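Local coordinates for protein WZI (Escherichia coli, PDB 2YNK) that binds carbohydrate as an outer-membrane beta-barrel lectin and takes part in assembling the group 1 capsule on the cell surface, at residues D78-P83 against G118-N123; S200-Y205 against I233-G238. All coordinates share one frame; numbering follows the deposited sequence.

Interaction 1: residues D78-P83 against G118-N123; sequences DQPGTP and GERISN
Q79 and R120 bring the two loop backbones closest in register, their CA atoms 7.4 Å apart, a gap that the arginine side chain bridges. R120 leaves its backbone toward 78-83. With CG anti to the carbonyl carbon (chi1 -58°) and an extended chain from CG to NE, it reaches across and lays one guanidinium face against the chain at Q79 and P80. Q79 CA lies 3.5 Å above that plane, displaced toward its rim, and P80 CD comes in over the same face, 3.8 Å from R120 NH1. The aliphatic part of Q79 slants across the arginine stem, Q79 CG being 4.0 Å from R120 CD, and the amide and guanidinium planes are only 15° apart. D78 O sits obliquely at 3.1 Å from R120 NH2, too poorly angled for a hydrogen bond. Within its own loop, the D78 carboxylate accepts the backbone N-H of Q79, at 2.7 Å from Q79 N to D78 OD1, while D78 OD2 takes the backbone N-H of D442.

The polar ends look elsewhere. R120 NE forms a salt bridge with D93 and R120 NH2 hydrogen-bonds to Y74 OH, which fixes the rotation of the guanidinium; Q79 NE2 is held by Y357 OH. Both loops belong to the long-loop end of the barrel, probably its extracellular mouth: 78-83 comes after strand 69-76, and the loop 118-123 comes after strand 107-116, with P80 also resting on W432 of strand 425-435 across the barrel's closure.

Interaction 2: residues S200-Y205 against I233-G238; sequences SQMNQY and IMQWGG
M202 is the first residue of 200-205 to touch 233-238, and it meets Q235. Just before it, S200 and Q201 end strand 193-201, where S200 still pairs through its backbone with I213 of the intervening strand 212-221. M202, a selenomethionine, turns its side chain toward the other segment. The chain is bent at its last torsion (chi3 85°), and SE arrives 3.4 Å from Q235 OE1, the two side chains crossing at about a right angle. N203 and Q204 then carry the loop round, N203 N bonding to Q354 OE1, and bring Y205 back over M202. SE lies 3.7 Å above the Y205 ring plane, over its centre, a Met-aromatic arrangement formed within the one segment.

From the far side of the contact Q235 extends from the end of strand 226-236. Its CG is anti to the backbone N (chi1 -157°) and the rest of the chain is straight, which carries the amide out toward the tyrosine hydroxyl, the two side chains coming from opposite directions. Q235 OE1 stands 3.2 Å from Y205 OH and approaches the ring obliquely, with ring and amide planes 49° apart. I213 of strand 212-221 touches both M202 and Q235.

All three touching residues are buried. The tyrosine hydroxyl is hydrogen-bonded to the backbone carbonyl of G351, in the loop leading to strand 353-354. The two segments themselves meet by close approach without a hydrogen bond. At 2.64 Å resolution the oxygen and nitrogen ends of an amide are hard to tell apart, and the orientation modelled for Q235 should be read with caution; the directional bond ties Y205 to a third loop.

How the interactions relate
Interaction 1 closes before interaction 2 opens along the chain, and their centres are 23 Å apart, yet their loops touch: N123 C packs 3.3 Å from Q204 NE2. A shared neighbour also ties them, since Q355 donates to Q204 OE1 and, weakly, to N123 OD1. Both contacts lie at the same end of the barrel, where loops and strand ends meet. Interaction 1 is the nearer to bound alkane, with the D78 side chain about 7 Å from a dodecane; its partners Y74 and D442 line dodecane pockets. The M202 side chain of interaction 2 is about 13 Å from an octane.

Interaction 1: residues D78-P83 against G118-N123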
loop_
_atom_site.group_PDB
_atom_site.type_symbol
_atom_site.label_atom_id
_atom_site.label_comp_id
_atom_site.label_asym_id
_atom_site.label_seq_id
_atom_site.Cartn_x
_atom_site.Cartn_y
_atom_site.Cartn_z
ATOM N N ASP A 78 0.878 11.189 19.567
ATOM C CA ASP A 78 1.712 11.915 18.612
ATOM C C ASP A 78 1.912 11.065 17.363
ATOM O O ASP A 78 1.500 9.905 17.304
ATOM C CB ASP A 78 3.090 12.221 19.237
ATOM C CG ASP A 78 3.803 13.429 18.606
ATOM O OD1 ASP A 78 3.355 13.970 17.569
ATOM O OD2 ASP A 78 4.842 13.839 19.171
ATOM N N GLN A 79 2.555 11.656 16.367
ATOM C CA GLN A 79 2.971 10.958 15.162
ATOM C C GLN A 79 4.096 9.976 15.507
ATOM O O GLN A 79 5.005 10.323 16.261
ATOM C CB GLN A 79 3.467 11.998 14.158
ATOM C CG GLN A 79 3.680 11.517 12.743
ATOM C CD GLN A 79 3.983 12.673 11.800
ATOM O OE1 GLN A 79 4.234 13.799 12.239
ATOM N NE2 GLN A 79 3.943 12.402 10.493
ATOM N N PRO A 80 4.029 8.739 14.979
ATOM C CA PRO A 80 5.180 7.852 15.116
ATOM C C PRO A 80 6.463 8.486 14.575
ATOM O O PRO A 80 6.418 9.310 13.668
ATOM C CB PRO A 80 4.789 6.633 14.278
ATOM C CG PRO A 80 3.308 6.620 14.296
ATOM C CD PRO A 80 2.874 8.056 14.370
ATOM N N GLY A 81 7.595 8.101 15.144
ATOM C CA GLY A 81 8.880 8.643 14.747
ATOM C C GLY A 81 9.386 7.967 13.496
ATOM O O GLY A 81 9.962 8.621 12.635
ATOM N N THR A 82 9.178 6.655 13.395
ATOM C CA THR A 82 9.551 5.910 12.203
ATOM C C THR A 82 8.402 5.969 11.199
ATOM O O THR A 82 7.247 6.177 11.584
ATOM C CB THR A 82 9.865 4.437 12.536
ATOM O OG1 THR A 82 8.659 3.741 12.891
ATOM C CG2 THR A 82 10.869 4.352 13.679
ATOM N N PRO A 83 8.709 5.788 9.905
ATOM C CA PRO A 83 7.664 5.670 8.890
ATOM C C PRO A 83 6.877 4.366 9.055
ATOM O O PRO A 83 7.389 3.428 9.657
ATOM C CB PRO A 83 8.455 5.650 7.584
ATOM C CG PRO A 83 9.787 5.096 7.963
ATOM C CD PRO A 83 10.054 5.673 9.315
ATOM N N GLY A 118 -5.717 17.605 14.969
ATOM C CA GLY A 118 -4.265 17.590 15.066
ATOM C C GLY A 118 -3.674 17.066 13.781
ATOM O O GLY A 118 -3.093 15.982 13.758
ATOM N N GLU A 119 -3.846 17.838 12.709
ATOM C CA GLU A 119 -3.365 17.464 11.374
ATOM C C GLU A 119 -1.876 17.133 11.357
ATOM O O GLU A 119 -1.056 17.884 11.894
ATOM C CB GLU A 119 -3.599 18.601 10.372
ATOM C CG GLU A 119 -5.041 18.792 9.926
ATOM C CD GLU A 119 -5.172 19.868 8.854
ATOM O OE1 GLU A 119 -4.340 20.812 8.833
ATOM O OE2 GLU A 119 -6.111 19.770 8.032
ATOM N N ARG A 120 -1.545 16.002 10.736
ATOM C CA ARG A 120 -0.169 15.666 10.411
ATOM C C ARG A 120 0.074 16.081 8.964
ATOM O O ARG A 120 1.012 16.817 8.667
ATOM C CB ARG A 120 0.066 14.168 10.585
ATOM C CG ARG A 120 -0.224 13.635 11.982
ATOM C CD ARG A 120 -0.173 12.115 12.005
ATOM N NE ARG A 120 -0.322 11.562 13.347
ATOM C CZ ARG A 120 -0.335 10.261 13.627
ATOM N NH1 ARG A 120 -0.215 9.368 12.659
ATOM N NH2 ARG A 120 -0.479 9.846 14.881
ATOM N N ILE A 121 -0.789 15.611 8.069
ATOM C CA ILE A 121 -0.754 16.003 6.666
ATOM C C ILE A 121 -1.694 17.198 6.484
ATOM O O ILE A 121 -2.799 17.184 6.997
ATOM C CB ILE A 121 -1.166 14.820 5.749
ATOM C CG1 ILE A 121 -0.318 13.580 6.053
ATOM C CG2 ILE A 121 -1.020 15.186 4.282
ATOM C CD1 ILE A 121 -0.395 12.494 4.994
ATOM N N SER A 122 -1.254 18.231 5.772
ATOM C CA SER A 122 -2.085 19.425 5.561
ATOM C C SER A 122 -3.317 19.120 4.750
ATOM O O SER A 122 -3.371 18.119 4.027
ATOM C CB SER A 122 -1.312 20.526 4.830
ATOM O OG SER A 122 -0.409 21.159 5.710
ATOM N N ASN A 123 -4.302 20.004 4.854
ATOM C CA ASN A 123 -5.505 19.881 4.069
ATOM C C ASN A 123 -6.221 21.210 3.963
ATOM O O ASN A 123 -5.814 22.193 4.587
ATOM C CB ASN A 123 -6.423 18.829 4.698
ATOM C CG ASN A 123 -7.116 17.955 3.667
ATOM O OD1 ASN A 123 -6.600 17.718 2.576
ATOM N ND2 ASN A 123 -8.295 17.467 4.022
#

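Interaction 2: residues S200-Y205 against I233-G238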
loop_
_atom_site.group_PDB
_atom_site.type_symbol
_atom_site.label_atom_id
_atom_site.label_comp_id
_atom_site.label_asym_id
_atom_site.label_seq_id
_atom_site.Cartn_x
_atom_site.Cartn_y
_atom_site.Cartn_z
ATOM N N SER A 200 -5.154 10.919 -12.049
ATOM C CA SER A 200 -5.480 11.601 -10.789
ATOM C C SER A 200 -5.024 13.069 -10.795
ATOM O O SER A 200 -4.187 13.474 -11.599
ATOM C CB SER A 200 -4.805 10.880 -9.619
ATOM O OG SER A 200 -5.268 9.544 -9.468
ATOM N N GLN A 201 -5.587 13.855 -9.884
ATOM C CA GLN A 201 -5.249 15.271 -9.736
ATOM C C GLN A 201 -4.650 15.524 -8.362
ATOM O O GLN A 201 -5.266 15.226 -7.334
ATOM C CB GLN A 201 -6.493 16.132 -9.910
ATOM C CG GLN A 201 -6.177 17.618 -10.007
ATOM C CD GLN A 201 -7.396 18.457 -10.323
ATOM O OE1 GLN A 201 -7.578 18.891 -11.455
ATOM N NE2 GLN A 201 -8.248 18.676 -9.327
HETATM N N MSE A 202 -3.446 16.079 -8.338
HETATM C CA MSE A 202 -2.773 16.380 -7.072
HETATM C C MSE A 202 -3.495 17.515 -6.393
HETATM O O MSE A 202 -4.084 18.368 -7.056
HETATM C CB MSE A 202 -1.321 16.746 -7.338
HETATM C CG MSE A 202 -0.543 15.552 -7.870
HETATM SE SE MSE A 202 1.354 16.045 -7.894
HETATM C CE MSE A 202 1.685 15.569 -6.009
ATOM N N ASN A 203 -3.453 17.520 -5.062
ATOM C CA ASN A 203 -4.204 18.468 -4.238
ATOM C C ASN A 203 -3.266 19.437 -3.535
ATOM O O ASN A 203 -2.207 19.028 -3.032
ATOM C CB ASN A 203 -5.028 17.706 -3.204
ATOM C CG ASN A 203 -5.995 18.590 -2.444
ATOM O OD1 ASN A 203 -6.461 19.607 -2.949
ATOM N ND2 ASN A 203 -6.316 18.189 -1.225
ATOM N N GLN A 204 -3.658 20.716 -3.513
ATOM C CA GLN A 204 -2.855 21.809 -2.928
ATOM C C GLN A 204 -1.399 21.743 -3.388
ATOM O O GLN A 204 -0.483 22.020 -2.620
ATOM C CB GLN A 204 -2.909 21.773 -1.397
ATOM C CG GLN A 204 -4.250 22.148 -0.779
ATOM C CD GLN A 204 -4.168 22.234 0.738
ATOM O OE1 GLN A 204 -3.235 21.700 1.362
ATOM N NE2 GLN A 204 -5.141 22.922 1.347
ATOM N N TYR A 205 -1.180 21.360 -4.637
ATOM C CA TYR A 205 0.173 21.145 -5.105
ATOM C C TYR A 205 0.709 22.490 -5.618
ATOM O O TYR A 205 0.739 22.742 -6.824
ATOM C CB TYR A 205 0.207 20.023 -6.152
ATOM C CG TYR A 205 1.593 19.652 -6.568
ATOM C CD1 TYR A 205 2.406 18.874 -5.751
ATOM C CD2 TYR A 205 2.110 20.107 -7.761
ATOM C CE1 TYR A 205 3.698 18.536 -6.130
ATOM C CE2 TYR A 205 3.398 19.787 -8.153
ATOM C CZ TYR A 205 4.188 18.996 -7.341
ATOM O OH TYR A 205 5.471 18.698 -7.757
ATOM N N ILE A 233 4.839 5.865 -13.957
ATOM C CA ILE A 233 4.077 7.027 -13.497
ATOM C C ILE A 233 4.618 8.268 -14.182
ATOM O O ILE A 233 5.835 8.435 -14.276
ATOM C CB ILE A 233 4.235 7.215 -11.973
ATOM C CG1 ILE A 233 3.135 6.484 -11.214
ATOM C CG2 ILE A 233 4.189 8.684 -11.591
ATOM C CD1 ILE A 233 1.773 7.126 -11.347
HETATM N N MSE A 234 3.739 9.141 -14.659
HETATM C CA MSE A 234 4.199 10.454 -15.110
HETATM C C MSE A 234 3.464 11.566 -14.406
HETATM O O MSE A 234 2.245 11.540 -14.251
HETATM C CB MSE A 234 4.165 10.625 -16.627
HETATM C CG MSE A 234 2.820 10.305 -17.244
HETATM SE SE MSE A 234 2.808 10.962 -19.102
HETATM C CE MSE A 234 1.640 9.512 -19.779
ATOM N N GLN A 235 4.232 12.552 -13.958
ATOM C CA GLN A 235 3.697 13.767 -13.358
ATOM C C GLN A 235 3.548 14.778 -14.489
ATOM O O GLN A 235 4.534 15.159 -15.109
ATOM C CB GLN A 235 4.658 14.266 -12.284
ATOM C CG GLN A 235 4.047 15.160 -11.225
ATOM C CD GLN A 235 4.975 15.377 -10.041
ATOM O OE1 GLN A 235 4.566 15.924 -9.009
ATOM N NE2 GLN A 235 6.229 14.952 -10.179
ATOM N N TRP A 236 2.320 15.204 -14.760
ATOM C CA TRP A 236 1.994 15.855 -16.024
ATOM C C TRP A 236 0.866 16.842 -15.845
ATOM O O TRP A 236 0.086 16.733 -14.906
ATOM C CB TRP A 236 1.645 14.763 -17.040
ATOM C CG TRP A 236 1.189 15.246 -18.393
ATOM C CD1 TRP A 236 1.973 15.557 -19.498
ATOM C CD2 TRP A 236 -0.187 15.471 -18.830
ATOM N NE1 TRP A 236 1.196 15.960 -20.549
ATOM C CE2 TRP A 236 -0.107 15.933 -20.211
ATOM C CE3 TRP A 236 -1.433 15.347 -18.229
ATOM C CZ2 TRP A 236 -1.235 16.252 -20.940
ATOM C CZ3 TRP A 236 -2.570 15.671 -18.974
ATOM C CH2 TRP A 236 -2.474 16.112 -20.297
ATOM N N GLY A 237 0.779 17.838 -16.720
ATOM C CA GLY A 237 -0.281 18.847 -16.620
ATOM C C GLY A 237 -0.096 19.860 -15.489
ATOM O O GLY A 237 0.943 19.870 -14.811
ATOM N N GLY A 238 -1.110 20.706 -15.294
ATOM C CA GLY A 238 -1.093 21.775 -14.286
ATOM C C GLY A 238 -1.199 23.162 -14.903
ATOM O O GLY A 238 -1.236 23.303 -16.122
#